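Local coordinates for N-hydroxyarylamine O-acetyltransferase (Bacillus cereus, PDB 4DMO), which probably catalyses acetyl transfer to arylamines and their N-hydroxy derivatives, working through a non-canonical Cys-His-Glu catalytic triad, at residues A[8-13]-A[61-66]; A[36-41]-A[72-77]; A[217-222]-A[259-264]. One frame throughout, in Å; residues are numbered along the deposited sequence.

In the fold
The three contacts pass from the helical part of the fold to one of its antiparallel sheets. Interaction 1 joins helices 5-14 and 55-64 near the surface, only partly buried, and mixes apolar packing with an arginine-to-carbonyl bond and a bridging water. Interaction 2 is deeply buried, its centre about 5 Å from the centre of the chain, and relies on the methyl groups of a single leucine with no hydrogen bond across. Interaction 3, also buried but farther out, sets an aromatic ring from helix 250-261 against strand 218-223. Arg13 ties interaction 1 to interaction 2 through Thr37, while strands 40-41 and 218-223, neighbours in one antiparallel sheet, connect interactions 2 and 3.

Interaction 1: A[8-13]-A[61-66]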
loop_
_atom_site.group_PDB
_atom_site.type_symbol
_atom_site.label_atom_id
_atom_site.label_comp_id
_atom_site.label_asym_id
_atom_site.label_seq_id
_atom_site.Cartn_x
_atom_site.Cartn_y
_atom_site.Cartn_z
ATOM N N LYS A 8 8.952 -15.016 -9.039
ATOM C CA LYS A 8 8.681 -15.060 -10.469
ATOM C C LYS A 8 7.312 -14.432 -10.790
ATOM O O LYS A 8 7.196 -13.615 -11.702
ATOM C CB LYS A 8 8.733 -16.507 -10.970
ATOM C CG LYS A 8 8.642 -16.636 -12.471
ATOM C CD LYS A 8 8.566 -18.098 -12.928
ATOM C CE LYS A 8 8.327 -18.231 -14.446
ATOM N NZ LYS A 8 8.042 -19.647 -14.850
ATOM N N GLN A 9 6.293 -14.810 -10.025
ATOM C CA GLN A 9 4.951 -14.263 -10.200
ATOM C C GLN A 9 4.924 -12.771 -9.924
ATOM O O GLN A 9 4.150 -12.031 -10.533
ATOM C CB GLN A 9 3.976 -14.980 -9.294
ATOM C CG GLN A 9 4.003 -16.482 -9.458
ATOM C CD GLN A 9 2.731 -17.004 -10.050
ATOM O OE1 GLN A 9 2.135 -16.376 -10.940
ATOM N NE2 GLN A 9 2.290 -18.161 -9.558
ATOM N N PHE A 10 5.776 -12.336 -9.001
ATOM C CA PHE A 10 5.886 -10.937 -8.647
ATOM C C PHE A 10 6.470 -10.117 -9.793
ATOM O O PHE A 10 5.901 -9.110 -10.173
ATOM C CB PHE A 10 6.716 -10.792 -7.368
ATOM C CG PHE A 10 6.644 -9.427 -6.742
ATOM C CD1 PHE A 10 5.726 -9.147 -5.743
ATOM C CD2 PHE A 10 7.510 -8.429 -7.137
ATOM C CE1 PHE A 10 5.667 -7.889 -5.164
ATOM C CE2 PHE A 10 7.449 -7.170 -6.563
ATOM C CZ PHE A 10 6.510 -6.902 -5.585
ATOM N N PHE A 11 7.607 -10.528 -10.347
ATOM C CA PHE A 11 8.158 -9.805 -11.492
ATOM C C PHE A 11 7.105 -9.781 -12.623
ATOM O O PHE A 11 6.882 -8.755 -13.278
ATOM C CB PHE A 11 9.446 -10.462 -12.005
ATOM C CG PHE A 11 10.628 -10.351 -11.059
ATOM C CD1 PHE A 11 11.201 -11.486 -10.515
ATOM C CD2 PHE A 11 11.172 -9.123 -10.731
ATOM C CE1 PHE A 11 12.300 -11.397 -9.658
ATOM C CE2 PHE A 11 12.257 -9.039 -9.883
ATOM C CZ PHE A 11 12.812 -10.183 -9.341
ATOM N N ALA A 12 6.449 -10.915 -12.837
ATOM C CA ALA A 12 5.433 -11.019 -13.878
ATOM C C ALA A 12 4.298 -10.010 -13.645
ATOM O O ALA A 12 3.880 -9.289 -14.562
ATOM C CB ALA A 12 4.872 -12.472 -13.926
ATOM N N ARG A 13 3.797 -9.972 -12.414
ATOM C CA ARG A 13 2.742 -9.036 -12.043
ATOM C C ARG A 13 3.169 -7.591 -12.332
ATOM O O ARG A 13 2.395 -6.796 -12.886
ATOM C CB ARG A 13 2.362 -9.231 -10.569
ATOM C CG ARG A 13 1.198 -8.375 -10.118
ATOM C CD ARG A 13 -0.119 -8.810 -10.783
ATOM N NE ARG A 13 -1.242 -8.209 -10.095
ATOM C CZ ARG A 13 -1.849 -7.077 -10.427
ATOM N NH1 ARG A 13 -2.857 -6.634 -9.673
ATOM N NH2 ARG A 13 -1.466 -6.378 -11.477
ATOM N N LYS A 61 -4.160 -14.198 -4.633
ATOM C CA LYS A 61 -5.029 -13.042 -4.830
ATOM C C LYS A 61 -4.346 -11.967 -5.690
ATOM O O LYS A 61 -4.884 -11.534 -6.722
ATOM C CB LYS A 61 -5.488 -12.450 -3.477
ATOM C CG LYS A 61 -6.467 -11.293 -3.663
ATOM C CD LYS A 61 -6.661 -10.406 -2.437
ATOM C CE LYS A 61 -7.693 -9.307 -2.716
ATOM N NZ LYS A 61 -7.370 -8.057 -1.932
ATOM N N ILE A 62 -3.146 -11.562 -5.296
ATOM C CA ILE A 62 -2.508 -10.404 -5.897
ATOM C C ILE A 62 -1.755 -10.754 -7.163
ATOM O O ILE A 62 -1.845 -10.041 -8.156
ATOM C CB ILE A 62 -1.459 -9.723 -4.918
ATOM C CG1 ILE A 62 -2.074 -9.378 -3.570
ATOM C CG2 ILE A 62 -0.885 -8.456 -5.521
ATOM C CD1 ILE A 62 -2.972 -8.202 -3.604
ATOM N N LEU A 63 -0.963 -11.820 -7.117
ATOM C CA LEU A 63 -0.053 -12.102 -8.228
ATOM C C LEU A 63 -0.713 -12.978 -9.295
ATOM O O LEU A 63 -0.609 -12.705 -10.485
ATOM C CB LEU A 63 1.247 -12.743 -7.727
ATOM C CG LEU A 63 1.929 -12.020 -6.574
ATOM C CD1 LEU A 63 3.219 -12.720 -6.187
ATOM C CD2 LEU A 63 2.209 -10.561 -6.920
ATOM N N VAL A 64 -1.421 -14.008 -8.865
ATOM C CA VAL A 64 -2.048 -14.926 -9.803
ATOM C C VAL A 64 -3.359 -14.349 -10.323
ATOM O O VAL A 64 -3.547 -14.242 -11.530
ATOM C CB VAL A 64 -2.295 -16.324 -9.168
ATOM C CG1 VAL A 64 -3.040 -17.240 -10.148
ATOM C CG2 VAL A 64 -0.972 -16.968 -8.730
ATOM N N ASN A 65 -4.253 -13.959 -9.419
ATOM C CA ASN A 65 -5.573 -13.475 -9.828
ATOM C C ASN A 65 -5.635 -11.968 -10.147
ATOM O O ASN A 65 -6.695 -11.418 -10.379
ATOM C CB ASN A 65 -6.601 -13.841 -8.759
ATOM C CG ASN A 65 -6.883 -15.337 -8.725
ATOM O OD1 ASN A 65 -6.666 -16.025 -9.712
ATOM N ND2 ASN A 65 -7.376 -15.835 -7.601
ATOM N N ASN A 66 -4.478 -11.330 -10.165
ATOM C CA ASN A 66 -4.309 -9.933 -10.556
ATOM C C ASN A 66 -5.250 -8.945 -9.849
ATOM O O ASN A 66 -5.762 -8.021 -10.463
ATOM C CB ASN A 66 -4.390 -9.801 -12.088
ATOM C CG ASN A 66 -3.041 -10.061 -12.753
ATOM O OD1 ASN A 66 -2.434 -9.167 -13.353
ATOM N ND2 ASN A 66 -2.534 -11.293 -12.596
HETATM O O HOH W 1 1.911 -12.784 -11.837
HETATM O O HOH W 2 -4.958 -5.369 -10.791
#
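Arg13 and Leu63 carry a helix-to-helix contact, partly apolar and partly polar, within the N-terminal helical bundle of the arylamine N-acetyltransferase fold. Leu63, near the end of helix 55-64, offers its two methyls to helix 5-14: CD1 lies 3.9 Å from Gln9 CB, and CD2 lies 3.9 Å from Arg13 CB and close to the Phe10 ring, which is itself stacked on Phe81 of helix 71-84. Arg13 CG stands anti to the backbone N, and a bend at chi2 (68°) turns CD toward Ile62 O and Asn66. Arg13 NE donates to Ile62 O at 2.7 Å, with the carbonyl in the guanidinium plane and an N-H...O angle of 158°. The amide of Asn66 stacks over one guanidinium face, offset toward the rim, its plane turned only 23° from it. Since NH2 also reaches Thr37 O and NH1 reaches Arg67 O, the group is held in its rotation, and its charge probably sits well among the carbonyls of a helix end. One turn earlier on helix 5-14, Gln9 NE2 touches Val64 CG2 at 3.6 Å. A single water bridges the two backbones, donating to Gln9 O at 2.7 Å and to Leu63 O at 2.9 Å.

Interaction 2: A[36-41]-A[72-77]; sequences QTVPFE and YELNPT
Leu74 slides past Val38 in the opposite direction, its CD2 methyl 3.6 Å from Val38 CG1, in a wholly buried contact near the heart of the arylamine N-acetyltransferase fold. Helix 71-84, which in this family starts at the catalytic cysteine, here meets the link from helix 27-37 into strand 40-41. The leucine touches the chain from Val38 to Phe40. Its CG is anti to the carbonyl carbon (chi1 -58°), and the two methyls beyond divide the work: CD2 takes Val38, while CD1 lies 3.9 Å from Pro39 O and 4.4 Å from Phe40 CD1, approaching that ring at its edge. Val38 CG1 also packs against Ile62 of helix 55-64, so the valine lies between helices 71-84 and 55-64.

No hydrogen bond crosses between the segments, and the acidic groups nearby are answered by other parts of the chain. Glu41 OE1 and Glu73 OE2 stand 6.3 Å apart, a like-charge proximity probably eased by separate partners: Glu41 pairs with Arg67, and Glu73 OE1 takes a bond from Asn44 and a salt bridge from Lys61. Asn75, one residue beyond Leu74, bonds Glu125, which by its place in the family sequence is probably the triad acid. Pro76 has no N-H to give to the preceding turn, and the helix kinks there. The next residue grips that turn twice: Glu73 O accepts from Thr77 N at 3.1 Å and, from the opposite face of its carbonyl plane, from Thr77 OG1 at 2.6 Å.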
loop_
_atom_site.group_PDB
_atom_site.type_symbol
_atom_site.label_atom_id
_atom_site.label_comp_id
_atom_site.label_asym_id
_atom_site.label_seq_id
_atom_site.Cartn_x
_atom_site.Cartn_y
_atom_site.Cartn_z
ATOM N N GLN A 36 2.179 1.125 -10.328
ATOM C CA GLN A 36 1.557 1.225 -11.651
ATOM C C GLN A 36 0.637 0.032 -11.947
ATOM O O GLN A 36 -0.301 0.138 -12.745
ATOM C CB GLN A 36 2.632 1.404 -12.748
ATOM C CG GLN A 36 3.401 2.749 -12.670
ATOM C CD GLN A 36 2.477 3.992 -12.747
ATOM O OE1 GLN A 36 1.632 4.108 -13.619
ATOM N NE2 GLN A 36 2.685 4.930 -11.844
ATOM N N THR A 37 0.868 -1.088 -11.263
ATOM C CA THR A 37 0.189 -2.329 -11.619
ATOM C C THR A 37 -0.782 -2.877 -10.570
ATOM O O THR A 37 -1.784 -3.451 -10.932
ATOM C CB THR A 37 1.218 -3.474 -12.026
ATOM O OG1 THR A 37 2.168 -3.718 -10.968
ATOM C CG2 THR A 37 1.952 -3.152 -13.352
ATOM N N VAL A 38 -0.469 -2.718 -9.291
ATOM C CA VAL A 38 -1.297 -3.238 -8.228
ATOM C C VAL A 38 -2.054 -2.128 -7.564
ATOM O O VAL A 38 -1.473 -1.252 -6.938
ATOM C CB VAL A 38 -0.478 -3.941 -7.156
ATOM C CG1 VAL A 38 -1.392 -4.669 -6.211
ATOM C CG2 VAL A 38 0.511 -4.902 -7.793
ATOM N N PRO A 39 -3.373 -2.140 -7.721
ATOM C CA PRO A 39 -4.166 -1.077 -7.126
ATOM C C PRO A 39 -4.472 -1.285 -5.643
ATOM O O PRO A 39 -4.453 -2.403 -5.105
ATOM C CB PRO A 39 -5.446 -1.115 -7.944
ATOM C CG PRO A 39 -5.559 -2.491 -8.387
ATOM C CD PRO A 39 -4.180 -3.030 -8.552
ATOM N N PHE A 40 -4.762 -0.160 -4.993
ATOM C CA PHE A 40 -5.297 -0.137 -3.650
ATOM C C PHE A 40 -6.781 -0.368 -3.787
ATOM O O PHE A 40 -7.472 0.420 -4.440
ATOM C CB PHE A 40 -5.003 1.242 -3.023
ATOM C CG PHE A 40 -5.357 1.366 -1.547
ATOM C CD1 PHE A 40 -4.528 0.841 -0.573
ATOM C CD2 PHE A 40 -6.492 2.033 -1.153
ATOM C CE1 PHE A 40 -4.850 0.966 0.788
ATOM C CE2 PHE A 40 -6.809 2.184 0.196
ATOM C CZ PHE A 40 -6.001 1.649 1.165
ATOM N N GLU A 41 -7.275 -1.473 -3.231
ATOM C CA GLU A 41 -8.704 -1.809 -3.344
ATOM C C GLU A 41 -9.232 -2.628 -2.166
ATOM O O GLU A 41 -8.510 -3.401 -1.533
ATOM C CB GLU A 41 -8.990 -2.550 -4.645
ATOM C CG GLU A 41 -8.164 -3.815 -4.819
ATOM C CD GLU A 41 -8.999 -5.068 -4.989
ATOM O OE1 GLU A 41 -9.984 -5.270 -4.235
ATOM O OE2 GLU A 41 -8.626 -5.868 -5.847
ATOM N N TYR A 72 -2.596 -4.022 4.642
ATOM C CA TYR A 72 -2.233 -5.266 5.290
ATOM C C TYR A 72 -2.149 -6.417 4.311
ATOM O O TYR A 72 -1.836 -7.543 4.719
ATOM C CB TYR A 72 -3.238 -5.615 6.424
ATOM C CG TYR A 72 -4.698 -5.587 5.985
ATOM C CD1 TYR A 72 -5.525 -4.507 6.305
ATOM C CD2 TYR A 72 -5.229 -6.600 5.207
ATOM C CE1 TYR A 72 -6.866 -4.463 5.879
ATOM C CE2 TYR A 72 -6.554 -6.560 4.779
ATOM C CZ TYR A 72 -7.367 -5.508 5.124
ATOM O OH TYR A 72 -8.655 -5.477 4.688
ATOM N N GLU A 73 -2.477 -6.148 3.043
ATOM C CA GLU A 73 -2.236 -7.099 1.966
ATOM C C GLU A 73 -1.053 -6.653 1.083
ATOM O O GLU A 73 -0.204 -7.464 0.727
ATOM C CB GLU A 73 -3.506 -7.300 1.118
ATOM C CG GLU A 73 -4.698 -7.853 1.885
ATOM C CD GLU A 73 -6.025 -7.752 1.109
ATOM O OE1 GLU A 73 -6.660 -8.788 0.834
ATOM O OE2 GLU A 73 -6.433 -6.632 0.757
ATOM N N LEU A 74 -0.986 -5.376 0.713
ATOM C CA LEU A 74 0.073 -4.930 -0.227
ATOM C C LEU A 74 1.431 -4.924 0.454
ATOM O O LEU A 74 2.414 -5.359 -0.127
ATOM C CB LEU A 74 -0.210 -3.545 -0.826
ATOM C CG LEU A 74 -1.534 -3.406 -1.603
ATOM C CD1 LEU A 74 -1.746 -2.038 -2.275
ATOM C CD2 LEU A 74 -1.631 -4.484 -2.632
ATOM N N ASN A 75 1.509 -4.450 1.692
ATOM C CA ASN A 75 2.808 -4.394 2.336
ATOM C C ASN A 75 3.377 -5.765 2.717
ATOM O O ASN A 75 4.577 -6.012 2.524
ATOM C CB ASN A 75 2.800 -3.408 3.508
ATOM C CG ASN A 75 2.851 -1.996 3.035
ATOM O OD1 ASN A 75 3.520 -1.696 2.060
ATOM N ND2 ASN A 75 2.096 -1.119 3.681
ATOM N N PRO A 76 2.526 -6.683 3.209
ATOM C CA PRO A 76 3.062 -8.041 3.389
ATOM C C PRO A 76 3.435 -8.704 2.064
ATOM O O PRO A 76 4.415 -9.440 2.021
ATOM C CB PRO A 76 1.918 -8.778 4.063
ATOM C CG PRO A 76 1.200 -7.681 4.835
ATOM C CD PRO A 76 1.239 -6.506 3.893
ATOM N N THR A 77 2.705 -8.423 0.994
ATOM C CA THR A 77 3.098 -8.935 -0.316
ATOM C C THR A 77 4.530 -8.532 -0.648
ATOM O O THR A 77 5.306 -9.346 -1.118
ATOM C CB THR A 77 2.173 -8.420 -1.454
ATOM O OG1 THR A 77 0.851 -8.876 -1.229
ATOM C CG2 THR A 77 2.624 -8.926 -2.817
#

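Interaction 3: A[217-222]-A[259-264]; sequences PLIVKL and SKFGIT
Ile219 has CG1 anti to its carbonyl carbon (chi1 -57°), which leaves the CG2 methyl anti to the backbone N, and Phe261 has CG likewise anti to its own carbonyl carbon; these settings point the methyl and the root of the ring at each other, and chi2 of 105° turns the ring face to the methyl. The result is a CH-pi contact over the face: Ile219 CG2 sits 3.5 Å from the centroid of the Phe261 ring and 8° off the ring normal. The six ring carbons of Phe261 lie from 3.6 to 3.9 Å from Ile219 CG2. On the opposite face, nearer the rim, lies CB of the adjacent Lys260. Lys221 comes to the ring in another way, at its edge and close to its plane, with CB 3.7 Å from Phe261 CD2. The phenylalanine is therefore met on one face and at one edge by two residues of a single strand.

That strand, 218-223, belongs to an antiparallel sheet that, with helix 250-261, corresponds to the C-terminal alpha/beta lid of the arylamine N-acetyltransferase fold. The helix packs on the face to which Ile219 and Lys221 turn. Val220, between them, points away and packs on Phe40 of the neighbouring strand 40-41. The Phe261 ring also reaches Ala228 and Leu230 on strand 226-231, so it spans two strands of the sheet. Gly262, with positive phi, leaves helical geometry, and Ile263 comes back to the strand; its CD1 touches Ile219 CG2 at 4.1 Å, and Glu41 lies beside it.

Lys221 adds a polar end. A bend at chi3 carries CE to 3.5 Å from Lys260 O, and a second at chi4 turns NZ to donate to Gln36 O and, at 2.9 Å, to Leu222 O.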
loop_
_atom_site.group_PDB
_atom_site.type_symbol
_atom_site.label_atom_id
_atom_site.label_comp_id
_atom_site.label_asym_id
_atom_site.label_seq_id
_atom_site.Cartn_x
_atom_site.Cartn_y
_atom_site.Cartn_z
ATOM N N PRO A 217 -17.326 0.573 -2.052
ATOM C CA PRO A 217 -16.123 0.275 -2.849
ATOM C C PRO A 217 -15.194 1.466 -2.935
ATOM O O PRO A 217 -15.646 2.592 -3.117
ATOM C CB PRO A 217 -16.684 -0.013 -4.233
ATOM C CG PRO A 217 -18.154 -0.435 -3.962
ATOM C CD PRO A 217 -18.563 0.432 -2.832
ATOM N N LEU A 218 -13.902 1.184 -2.820
ATOM C CA LEU A 218 -12.848 2.169 -2.901
ATOM C C LEU A 218 -11.679 1.534 -3.672
ATOM O O LEU A 218 -11.141 0.505 -3.259
ATOM C CB LEU A 218 -12.439 2.531 -1.490
ATOM C CG LEU A 218 -11.691 3.815 -1.215
ATOM C CD1 LEU A 218 -11.638 4.016 0.307
ATOM C CD2 LEU A 218 -10.305 3.760 -1.778
ATOM N N ILE A 219 -11.323 2.109 -4.812
ATOM C CA ILE A 219 -10.201 1.611 -5.617
ATOM C C ILE A 219 -9.357 2.788 -6.091
ATOM O O ILE A 219 -9.874 3.659 -6.771
ATOM C CB ILE A 219 -10.645 0.868 -6.884
ATOM C CG1 ILE A 219 -11.570 -0.330 -6.568
ATOM C CG2 ILE A 219 -9.422 0.381 -7.633
ATOM C CD1 ILE A 219 -13.022 0.007 -6.678
ATOM N N VAL A 220 -8.060 2.794 -5.773
ATOM C CA VAL A 220 -7.170 3.820 -6.307
ATOM C C VAL A 220 -5.885 3.183 -6.856
ATOM O O VAL A 220 -5.407 2.169 -6.351
ATOM C CB VAL A 220 -6.836 4.885 -5.233
ATOM C CG1 VAL A 220 -6.266 4.251 -4.040
ATOM C CG2 VAL A 220 -5.826 5.906 -5.738
ATOM N N LYS A 221 -5.352 3.782 -7.917
ATOM C CA LYS A 221 -4.097 3.356 -8.491
ATOM C C LYS A 221 -3.375 4.508 -9.151
ATOM O O LYS A 221 -3.990 5.307 -9.845
ATOM C CB LYS A 221 -4.325 2.293 -9.533
ATOM C CG LYS A 221 -3.057 1.597 -9.906
ATOM C CD LYS A 221 -3.281 0.456 -10.909
ATOM C CE LYS A 221 -3.693 0.934 -12.276
ATOM N NZ LYS A 221 -2.633 1.761 -12.858
ATOM N N LEU A 222 -2.067 4.583 -8.946
ATOM C CA LEU A 222 -1.267 5.547 -9.698
ATOM C C LEU A 222 -1.251 5.151 -11.153
ATOM O O LEU A 222 -1.429 3.984 -11.520
ATOM C CB LEU A 222 0.159 5.632 -9.156
ATOM C CG LEU A 222 0.127 6.049 -7.674
ATOM C CD1 LEU A 222 1.506 6.324 -7.223
ATOM C CD2 LEU A 222 -0.777 7.259 -7.417
ATOM N N SER A 259 -10.754 -2.296 -17.054
ATOM C CA SER A 259 -10.020 -1.412 -17.967
ATOM C C SER A 259 -9.057 -0.436 -17.265
ATOM O O SER A 259 -7.969 -0.141 -17.777
ATOM C CB SER A 259 -11.025 -0.617 -18.808
ATOM O OG SER A 259 -11.631 -1.491 -19.718
ATOM N N LYS A 260 -9.456 0.107 -16.119
ATOM C CA LYS A 260 -8.574 1.028 -15.408
ATOM C C LYS A 260 -7.706 0.333 -14.385
ATOM O O LYS A 260 -6.626 0.788 -14.100
ATOM C CB LYS A 260 -9.372 2.164 -14.747
ATOM C CG LYS A 260 -10.212 2.981 -15.741
ATOM C CD LYS A 260 -9.514 4.284 -16.215
ATOM C CE LYS A 260 -10.118 4.815 -17.539
ATOM N NZ LYS A 260 -9.928 3.876 -18.723
ATOM N N PHE A 261 -8.148 -0.764 -13.809
ATOM C CA PHE A 261 -7.407 -1.287 -12.675
ATOM C C PHE A 261 -6.968 -2.742 -12.784
ATOM O O PHE A 261 -6.239 -3.220 -11.914
ATOM C CB PHE A 261 -8.199 -1.089 -11.378
ATOM C CG PHE A 261 -8.595 0.324 -11.119
ATOM C CD1 PHE A 261 -9.908 0.742 -11.317
ATOM C CD2 PHE A 261 -7.668 1.248 -10.669
ATOM C CE1 PHE A 261 -10.282 2.051 -11.051
ATOM C CE2 PHE A 261 -8.046 2.561 -10.417
ATOM C CZ PHE A 261 -9.359 2.954 -10.605
ATOM N N GLY A 262 -7.407 -3.448 -13.826
ATOM C CA GLY A 262 -6.994 -4.827 -14.040
ATOM C C GLY A 262 -7.691 -5.723 -13.051
ATOM O O GLY A 262 -7.225 -6.828 -12.751
ATOM N N ILE A 263 -8.822 -5.242 -12.532
ATOM C CA ILE A 263 -9.579 -6.013 -11.561
ATOM C C ILE A 263 -10.762 -6.730 -12.218
ATOM O O ILE A 263 -11.564 -6.118 -12.920
ATOM C CB ILE A 263 -10.104 -5.136 -10.426
ATOM C CG1 ILE A 263 -8.958 -4.642 -9.554
ATOM C CG2 ILE A 263 -11.036 -5.951 -9.533
ATOM C CD1 ILE A 263 -9.378 -3.643 -8.509
ATOM N N THR A 264 -10.833 -8.040 -12.004
ATOM C CA THR A 264 -11.988 -8.845 -12.410
ATOM C C THR A 264 -12.370 -9.682 -11.219
ATOM O O THR A 264 -11.534 -10.415 -10.681
ATOM C CB THR A 264 -11.659 -9.768 -13.580
ATOM O OG1 THR A 264 -11.225 -8.983 -14.694
ATOM C CG2 THR A 264 -12.876 -10.597 -13.973
#